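Local coordinates for protein ALKF (Bacillus cereus, PDB 3ZBO) that is related to the HEAT-like repeat DNA glycosylases AlkC and AlkD and shows affinity for branched DNA structures, though its precise function remains unknown, at residues 45-59 with 69-83. Sequence-based numbering, arbitrary orientation. Where two conformers were deposited one is given.
Sequences MKPIAKKIKLNQELA and DAMYFAGIIADPKAM
Two polar bonds join the loop at Leu54-Asn55 and the first residue of the next helix, Gln56, to the chain around Ile77-Asp79. Asn55 N gives its hydrogen to Ile77 O at 2.8 Å, nearly straight (170°), and the CA-H of Leu54 approaches the same oxygen at 3.4 Å from CA to O. Gln56 OE1 in turn accepts from Asp79 N at 2.7 Å; with CG anti to the backbone N and the chain bent at chi2 (68°), the amide is brought across Met83, while its NE2 hydrogen-bonds to Glu60 OE2. Asn55 also serves as N-cap: its OD1 receives Leu58 N at 3.1 Å from above the carbonyl plane. Lys53, just past helix 46-52, has positive phi, and its NZ hydrogen-bonds to Lys50 O. Between helices 46-52 and 68-77 the contact is mainly apolar. Phe73 meets Ile52 CD1 at its ring edge, 3.7 Å from CE2, and packs against Ile48 and Ala49. The extended Met45 places SD 3.6 Å from Tyr72 CD1, a Met-aromatic contact, while Tyr72 OH bonds to Arg240 O. Helix segments 46-52 and 69-77 cross at -43°; Leu62 of helix 56-63 also touches Phe73 and Ile77, helix 98-110 meets Tyr72 and Ala78, and Trp91 of helix 85-94 packs on Gln56 and Met83, an all-helical setting consistent with the HEAT-like relatives.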
ATOM      1  N   MET A  45       3.690  15.513  -8.489  1.00 22.22           N
ATOM      2  CA  MET A  45       2.381  15.317  -9.085  1.00 20.44           C
ATOM      3  C   MET A  45       1.253  16.223  -8.605  1.00 22.66           C
ATOM      4  O   MET A  45       0.217  16.245  -9.263  1.00 22.44           O
ATOM      5  CB  MET A  45       1.954  13.824  -8.872  1.00 19.24           C
ATOM      6  CG  MET A  45       2.969  12.930  -9.565  1.00 17.70           C
ATOM      7  SD  MET A  45       2.505  11.167  -9.124  1.00 18.48           S
ATOM      8  CE  MET A  45       3.706  10.261 -10.051  1.00 16.67           C
ATOM      9  N   LYS A  46       1.475  16.956  -7.497  1.00 22.58           N
ATOM     10  CA  LYS A  46       0.413  17.722  -6.868  0.50 24.29           C
ATOM     11  C   LYS A  46      -0.227  18.733  -7.815  1.00 23.79           C
ATOM     12  O   LYS A  46      -1.436  18.689  -7.921  1.00 25.56           O
ATOM     13  CB  LYS A  46       0.800  18.343  -5.506  0.50 23.79           C
ATOM     14  CG  LYS A  46      -0.443  18.825  -4.711  0.50 26.10           C
ATOM     15  CD  LYS A  46      -0.276  18.551  -3.206  0.50 27.79           C
ATOM     16  CE  LYS A  46      -1.551  18.852  -2.453  0.50 31.03           C
ATOM     17  NZ  LYS A  46      -1.634  20.318  -2.230  0.50 34.52           N
ATOM     18  N   PRO A  47       0.567  19.540  -8.567  1.00 24.52           N
ATOM     19  CA  PRO A  47      -0.172  20.457  -9.436  1.00 26.67           C
ATOM     20  C   PRO A  47      -1.010  19.804 -10.524  1.00 26.78           C
ATOM     21  O   PRO A  47      -2.123  20.301 -10.803  1.00 27.72           O
ATOM     22  CB  PRO A  47       0.934  21.259 -10.151  1.00 27.37           C
ATOM     23  CG  PRO A  47       2.214  21.042  -9.356  1.00 24.98           C
ATOM     24  CD  PRO A  47       2.041  19.641  -8.797  1.00 24.77           C
ATOM     25  N   ILE A  48      -0.502  18.716 -11.145  1.00 24.00           N
ATOM     26  CA  ILE A  48      -1.325  18.036 -12.188  1.00 23.35           C
ATOM     27  C   ILE A  48      -2.603  17.419 -11.581  1.00 23.16           C
ATOM     28  O   ILE A  48      -3.672  17.485 -12.179  1.00 23.32           O
ATOM     29  CB  ILE A  48      -0.551  16.900 -12.909  1.00 23.82           C
ATOM     30  CG1 ILE A  48       0.892  17.247 -13.284  1.00 31.15           C
ATOM     31  CG2 ILE A  48      -1.353  16.423 -14.130  1.00 24.17           C
ATOM     32  CD1 ILE A  48       1.577  16.175 -14.088  1.00 33.77           C
ATOM     33  N   ALA A  49      -2.488  16.846 -10.381  1.00 22.67           N
ATOM     34  CA  ALA A  49      -3.597  16.181  -9.743  1.00 24.12           C
ATOM     35  C   ALA A  49      -4.669  17.256  -9.365  1.00 25.88           C
ATOM     36  O   ALA A  49      -5.879  16.995  -9.450  1.00 26.89           O
ATOM     37  CB  ALA A  49      -3.115  15.467  -8.478  1.00 24.81           C
ATOM     38  N   LYS A  50      -4.210  18.424  -8.895  1.00 28.22           N
ATOM     39  CA  LYS A  50      -5.154  19.501  -8.521  1.00 31.61           C
ATOM     40  C   LYS A  50      -5.953  19.954  -9.763  1.00 30.10           C
ATOM     41  O   LYS A  50      -7.183  20.267  -9.643  1.00 31.59           O
ATOM     42  CB  LYS A  50      -4.423  20.691  -7.842  1.00 33.07           C
ATOM     43  CG  LYS A  50      -5.446  21.811  -7.398  1.00 40.25           C
ATOM     44  CD  LYS A  50      -4.770  23.169  -6.970  1.00 45.30           C
ATOM     45  CE  LYS A  50      -5.390  24.406  -7.717  1.00 46.77           C
ATOM     46  NZ  LYS A  50      -6.665  24.938  -7.163  1.00 51.20           N
ATOM     47  N   LYS A  51      -5.329  19.935 -10.935  1.00 30.06           N
ATOM     48  CA  LYS A  51      -6.047  20.307 -12.179  1.00 31.34           C
ATOM     49  C   LYS A  51      -7.151  19.257 -12.505  1.00 30.39           C
ATOM     50  O   LYS A  51      -8.304  19.558 -12.896  1.00 31.30           O
ATOM     51  CB  LYS A  51      -5.116  20.462 -13.405  1.00 30.89           C
ATOM     52  CG  LYS A  51      -4.071  21.632 -13.405  1.00 37.30           C
ATOM     53  CD  LYS A  51      -3.419  21.818 -14.817  1.00 40.26           C
ATOM     54  CE  LYS A  51      -1.849  21.940 -14.856  1.00 45.23           C
ATOM     55  NZ  LYS A  51      -1.168  20.625 -15.263  1.00 42.38           N
ATOM     56  N   ILE A  52      -6.809  17.987 -12.316  1.00 27.50           N
ATOM     57  CA  ILE A  52      -7.672  16.931 -12.842  1.00 26.54           C
ATOM     58  C   ILE A  52      -8.786  16.515 -11.898  1.00 26.06           C
ATOM     59  O   ILE A  52      -9.899  16.218 -12.347  1.00 27.25           O
ATOM     60  CB  ILE A  52      -6.785  15.705 -13.249  1.00 25.97           C
ATOM     61  CG1 ILE A  52      -5.918  16.096 -14.431  1.00 28.39           C
ATOM     62  CG2 ILE A  52      -7.715  14.456 -13.497  1.00 25.36           C
ATOM     63  CD1 ILE A  52      -4.785  15.079 -14.691  1.00 24.03           C
ATOM     64  N   LYS A  53      -8.476  16.485 -10.605  1.00 25.82           N
ATOM     65  CA  LYS A  53      -9.324  16.078  -9.510  1.00 29.53           C
ATOM     66  C   LYS A  53      -9.586  14.598  -9.726  1.00 28.85           C
ATOM     67  O   LYS A  53      -8.588  13.849  -9.708  1.00 30.93           O
ATOM     68  CB  LYS A  53     -10.607  16.916  -9.341  1.00 30.50           C
ATOM     69  CG  LYS A  53     -10.334  18.372  -8.830  1.00 37.72           C
ATOM     70  CD  LYS A  53     -11.310  19.385  -9.466  1.00 42.59           C
ATOM     71  CE  LYS A  53     -11.058  20.797  -8.902  1.00 45.05           C
ATOM     72  NZ  LYS A  53      -9.715  21.280  -9.411  1.00 44.39           N
ATOM     73  N   LEU A  54     -10.833  14.183  -9.935  1.00 26.27           N
ATOM     74  CA  LEU A  54     -11.159  12.757 -10.162  1.00 25.91           C
ATOM     75  C   LEU A  54     -11.521  12.546 -11.649  1.00 25.33           C
ATOM     76  O   LEU A  54     -12.260  13.364 -12.271  1.00 26.40           O
ATOM     77  CB  LEU A  54     -12.253  12.210  -9.196  1.00 24.33           C
ATOM     78  CG  LEU A  54     -11.989  12.403  -7.650  1.00 30.83           C
ATOM     79  CD1 LEU A  54     -12.766  11.391  -6.840  1.00 33.43           C
ATOM     80  CD2 LEU A  54     -10.504  12.249  -7.166  1.00 32.43           C
ATOM     81  N   ASN A  55     -10.941  11.521 -12.292  1.00 20.09           N
ATOM     82  CA  ASN A  55     -11.313  11.196 -13.658  1.00 18.99           C
ATOM     83  C   ASN A  55     -10.953   9.703 -13.867  1.00 16.85           C
ATOM     84  O   ASN A  55      -9.798   9.351 -14.211  1.00 17.26           O
ATOM     85  CB  ASN A  55     -10.519  12.082 -14.602  1.00 18.56           C
ATOM     86  CG  ASN A  55     -10.896  11.882 -16.096  1.00 20.12           C
ATOM     87  OD1 ASN A  55     -11.477  10.855 -16.545  1.00 20.18           O
ATOM     88  ND2 ASN A  55     -10.562  12.909 -16.902  1.00 22.98           N
ATOM     89  N   GLN A  56     -11.974   8.893 -13.654  1.00 17.05           N
ATOM     90  CA  GLN A  56     -11.821   7.434 -13.790  1.00 15.60           C
ATOM     91  C   GLN A  56     -11.422   7.037 -15.160  1.00 16.14           C
ATOM     92  O   GLN A  56     -10.586   6.108 -15.336  1.00 14.18           O
ATOM     93  CB  GLN A  56     -13.063   6.681 -13.320  1.00 16.83           C
ATOM     94  CG  GLN A  56     -12.769   5.163 -13.229  1.00 16.29           C
ATOM     95  CD  GLN A  56     -11.753   4.810 -12.067  1.00 17.92           C
ATOM     96  OE1 GLN A  56     -11.605   5.534 -11.090  1.00 19.65           O
ATOM     97  NE2 GLN A  56     -11.049   3.679 -12.204  1.00 17.08           N
ATOM     98  N   GLU A  57     -11.990   7.599 -16.220  1.00 15.23           N
ATOM     99  CA  GLU A  57     -11.628   7.209 -17.567  1.00 14.37           C
ATOM    100  C   GLU A  57     -10.133   7.404 -17.843  1.00 14.19           C
ATOM    101  O   GLU A  57      -9.482   6.501 -18.398  1.00 14.51           O
ATOM    102  CB  GLU A  57     -12.498   7.982 -18.558  1.00 17.10           C
ATOM    103  CG  GLU A  57     -12.445   7.450 -19.963  1.00 16.91           C
ATOM    104  CD  GLU A  57     -11.204   7.766 -20.736  1.00 18.77           C
ATOM    105  OE1 GLU A  57     -10.711   8.923 -20.560  1.00 23.35           O
ATOM    106  OE2 GLU A  57     -10.690   6.881 -21.465  1.00 20.47           O
ATOM    107  N   LEU A  58      -9.631   8.581 -17.463  1.00 15.34           N
ATOM    108  CA  LEU A  58      -8.246   8.898 -17.690  1.00 14.96           C
ATOM    109  C   LEU A  58      -7.398   7.976 -16.768  1.00 13.22           C
ATOM    110  O   LEU A  58      -6.350   7.472 -17.273  1.00 14.24           O
ATOM    111  CB  LEU A  58      -7.992  10.330 -17.251  1.00 15.21           C
ATOM    112  CG  LEU A  58      -6.577  10.826 -17.445  1.00 17.51           C
ATOM    113  CD1 LEU A  58      -5.944  10.562 -18.838  1.00 21.19           C
ATOM    114  CD2 LEU A  58      -6.552  12.370 -17.141  1.00 19.06           C
ATOM    115  N   ALA A  59      -7.896   7.689 -15.565  1.00 14.24           N
ATOM    116  CA  ALA A  59      -7.138   6.794 -14.670  1.00 13.75           C
ATOM    117  C   ALA A  59      -6.996   5.437 -15.340  1.00 12.98           C
ATOM    118  O   ALA A  59      -5.859   4.835 -15.293  1.00 14.44           O
ATOM    119  CB  ALA A  59      -7.853   6.591 -13.260  1.00 14.57           C
ATOM    120  N   ASP A  69       4.963   5.264 -13.200  1.00 14.14           N
ATOM    121  CA  ASP A  69       4.560   6.601 -12.729  1.00 14.35           C
ATOM    122  C   ASP A  69       3.169   6.972 -13.178  1.00 13.44           C
ATOM    123  O   ASP A  69       2.393   7.631 -12.434  1.00 14.29           O
ATOM    124  CB  ASP A  69       5.526   7.664 -13.260  1.00 14.36           C
ATOM    125  CG  ASP A  69       6.950   7.435 -12.732  1.00 18.29           C
ATOM    126  OD1 ASP A  69       7.194   7.747 -11.588  1.00 17.42           O
ATOM    127  OD2 ASP A  69       7.749   6.905 -13.505  1.00 19.89           O
ATOM    128  N   ALA A  70       2.859   6.581 -14.416  1.00 14.22           N
ATOM    129  CA  ALA A  70       1.472   6.814 -14.882  1.00 12.97           C
ATOM    130  C   ALA A  70       0.455   6.021 -14.084  1.00 14.53           C
ATOM    131  O   ALA A  70      -0.660   6.517 -13.827  1.00 14.18           O
ATOM    132  CB  ALA A  70       1.343   6.392 -16.381  1.00 15.66           C
ATOM    133  N   MET A  71       0.862   4.813 -13.728  1.00 11.96           N
ATOM    134  CA  MET A  71      -0.023   3.990 -12.910  1.00 12.93           C
ATOM    135  C   MET A  71      -0.232   4.547 -11.478  1.00 12.93           C
ATOM    136  O   MET A  71      -1.344   4.510 -10.941  1.00 12.43           O
ATOM    137  CB  MET A  71       0.495   2.567 -12.796  1.00 10.61           C
ATOM    138  CG  MET A  71       0.487   1.853 -14.114  1.00 12.55           C
ATOM    139  SD  MET A  71       1.516   0.362 -14.158  1.00 14.13           S
ATOM    140  CE  MET A  71       0.319  -0.843 -13.503  1.00 13.09           C
ATOM    141  N   TYR A  72       0.859   5.060 -10.872  1.00 12.09           N
ATOM    142  CA  TYR A  72       0.754   5.767  -9.609  1.00 12.76           C
ATOM    143  C   TYR A  72      -0.171   6.954  -9.740  1.00 11.66           C
ATOM    144  O   TYR A  72      -1.057   7.146  -8.877  1.00 13.23           O
ATOM    145  CB  TYR A  72       2.213   6.127  -9.139  1.00 13.55           C
ATOM    146  CG  TYR A  72       2.123   6.657  -7.722  1.00 12.24           C
ATOM    147  CD1 TYR A  72       1.794   7.994  -7.490  1.00 13.39           C
ATOM    148  CD2 TYR A  72       2.469   5.882  -6.651  1.00 12.86           C
ATOM    149  CE1 TYR A  72       1.718   8.435  -6.154  1.00 14.13           C
ATOM    150  CE2 TYR A  72       2.336   6.312  -5.316  1.00 13.22           C
ATOM    151  CZ  TYR A  72       2.015   7.617  -5.090  1.00 15.23           C
ATOM    152  OH  TYR A  72       1.876   8.046  -3.764  1.00 16.98           O
ATOM    153  N   PHE A  73      -0.002   7.750 -10.782  1.00 13.16           N
ATOM    154  CA  PHE A  73      -0.819   8.925 -10.905  1.00 14.12           C
ATOM    155  C   PHE A  73      -2.294   8.513 -11.160  1.00 14.72           C
ATOM    156  O   PHE A  73      -3.216   9.162 -10.658  1.00 13.90           O
ATOM    157  CB  PHE A  73      -0.281   9.789 -12.081  1.00 15.14           C
ATOM    158  CG  PHE A  73      -0.946  11.093 -12.175  1.00 15.61           C
ATOM    159  CD1 PHE A  73      -0.742  12.008 -11.192  1.00 20.35           C
ATOM    160  CD2 PHE A  73      -1.813  11.370 -13.212  1.00 14.98           C
ATOM    161  CE1 PHE A  73      -1.439  13.258 -11.202  1.00 18.45           C
ATOM    162  CE2 PHE A  73      -2.471  12.652 -13.243  1.00 17.40           C
ATOM    163  CZ  PHE A  73      -2.264  13.546 -12.231  1.00 19.70           C
ATOM    164  N   ALA A  74      -2.521   7.425 -11.916  1.00 12.99           N
ATOM    165  CA  ALA A  74      -3.901   6.952 -12.143  1.00 13.60           C
ATOM    166  C   ALA A  74      -4.560   6.696 -10.787  1.00 13.56           C
ATOM    167  O   ALA A  74      -5.721   7.020 -10.558  1.00 14.50           O
ATOM    168  CB  ALA A  74      -3.839   5.677 -12.899  1.00 12.90           C
ATOM    169  N   GLY A  75      -3.803   6.098  -9.822  1.00 12.13           N
ATOM    170  CA  GLY A  75      -4.445   5.919  -8.485  1.00 12.22           C
ATOM    171  C   GLY A  75      -4.855   7.250  -7.847  1.00 13.81           C
ATOM    172  O   GLY A  75      -5.905   7.271  -7.207  1.00 15.22           O
ATOM    173  N   ILE A  76      -4.058   8.319  -7.968  1.00 14.07           N
ATOM    174  CA  ILE A  76      -4.381   9.566  -7.307  1.00 15.55           C
ATOM    175  C   ILE A  76      -5.613  10.147  -7.917  1.00 17.01           C
ATOM    176  O   ILE A  76      -6.432  10.772  -7.160  1.00 19.17           O
ATOM    177  CB  ILE A  76      -3.211  10.487  -7.466  1.00 18.13           C
ATOM    178  CG1 ILE A  76      -2.056  10.026  -6.544  1.00 18.96           C
ATOM    179  CG2 ILE A  76      -3.655  11.983  -7.109  1.00 20.22           C
ATOM    180  CD1 ILE A  76      -0.810  10.584  -7.106  1.00 25.77           C
ATOM    181  N   ILE A  77      -5.804   9.988  -9.234  1.00 15.70           N
ATOM    182  CA  ILE A  77      -6.982  10.601  -9.889  1.00 14.60           C
ATOM    183  C   ILE A  77      -8.198   9.681 -10.054  1.00 15.87           C
ATOM    184  O   ILE A  77      -9.196   9.993 -10.733  1.00 17.19           O
ATOM    185  CB  ILE A  77      -6.673  11.214 -11.249  1.00 12.96           C
ATOM    186  CG1 ILE A  77      -6.171  10.165 -12.287  1.00 14.03           C
ATOM    187  CG2 ILE A  77      -5.631  12.327 -11.062  1.00 16.93           C
ATOM    188  CD1 ILE A  77      -6.206  10.625 -13.761  1.00 19.60           C
ATOM    189  N   ALA A  78      -8.092   8.471  -9.539  1.00 14.68           N
ATOM    190  CA  ALA A  78      -9.200   7.554  -9.665  1.00 15.37           C
ATOM    191  C   ALA A  78     -10.415   7.996  -8.865  1.00 15.68           C
ATOM    192  O   ALA A  78     -10.309   8.837  -7.951  1.00 17.40           O
ATOM    193  CB  ALA A  78      -8.716   6.110  -9.130  1.00 15.06           C
ATOM    194  N   ASP A  79     -11.561   7.384  -9.168  1.00 15.94           N
ATOM    195  CA  ASP A  79     -12.778   7.556  -8.321  1.00 15.91           C
ATOM    196  C   ASP A  79     -13.106   6.225  -7.643  1.00 17.40           C
ATOM    197  O   ASP A  79     -13.886   5.401  -8.120  1.00 17.45           O
ATOM    198  CB  ASP A  79     -13.931   7.938  -9.289  1.00 18.24           C
ATOM    199  CG  ASP A  79     -15.162   8.409  -8.537  1.00 23.07           C
ATOM    200  OD1 ASP A  79     -15.193   8.326  -7.277  1.00 21.24           O
ATOM    201  OD2 ASP A  79     -16.089   8.851  -9.278  1.00 23.38           O
ATOM    202  N   PRO A  80     -12.469   5.996  -6.518  1.00 17.22           N
ATOM    203  CA  PRO A  80     -12.625   4.674  -5.891  1.00 19.01           C
ATOM    204  C   PRO A  80     -14.005   4.395  -5.389  1.00 18.43           C
ATOM    205  O   PRO A  80     -14.375   3.212  -5.391  1.00 19.93           O
ATOM    206  CB  PRO A  80     -11.643   4.712  -4.740  1.00 20.41           C
ATOM    207  CG  PRO A  80     -11.316   6.143  -4.536  1.00 19.34           C
ATOM    208  CD  PRO A  80     -11.470   6.837  -5.872  1.00 20.14           C
ATOM    209  N   LYS A  81     -14.776   5.435  -5.061  1.00 20.59           N
ATOM    210  CA  LYS A  81     -16.130   5.106  -4.636  1.00 22.03           C
ATOM    211  C   LYS A  81     -16.998   4.646  -5.798  1.00 22.23           C
ATOM    212  O   LYS A  81     -18.084   4.047  -5.558  1.00 24.55           O
ATOM    213  CB  LYS A  81     -16.727   6.282  -3.890  1.00 24.67           C
ATOM    214  CG  LYS A  81     -16.026   6.459  -2.559  1.00 27.69           C
ATOM    215  CD  LYS A  81     -16.654   7.561  -1.772  1.00 35.98           C
ATOM    216  CE  LYS A  81     -16.199   7.505  -0.337  1.00 38.70           C
ATOM    217  NZ  LYS A  81     -14.733   7.734  -0.267  1.00 46.19           N
ATOM    218  N   ALA A  82     -16.550   4.874  -7.042  1.00 20.09           N
ATOM    219  CA  ALA A  82     -17.268   4.380  -8.200  1.00 20.34           C
ATOM    220  C   ALA A  82     -16.638   3.103  -8.782  1.00 21.10           C
ATOM    221  O   ALA A  82     -17.122   2.586  -9.781  1.00 22.24           O
ATOM    222  CB  ALA A  82     -17.384   5.478  -9.323  1.00 20.70           C
ATOM    223  N   MET A  83     -15.534   2.600  -8.187  1.00 17.50           N
ATOM    224  CA  MET A  83     -14.907   1.390  -8.744  1.00 17.12           C
ATOM    225  C   MET A  83     -15.545   0.173  -8.102  1.00 18.76           C
ATOM    226  O   MET A  83     -15.777   0.137  -6.875  1.00 20.64           O
ATOM    227  CB  MET A  83     -13.369   1.447  -8.435  1.00 16.56           C
ATOM    228  CG  MET A  83     -12.618   2.389  -9.365  1.00 13.76           C
ATOM    229  SD  MET A  83     -10.902   2.501  -8.887  1.00 16.34           S
ATOM    230  CE  MET A  83     -10.306   0.868  -9.322  1.00 14.56           C
TER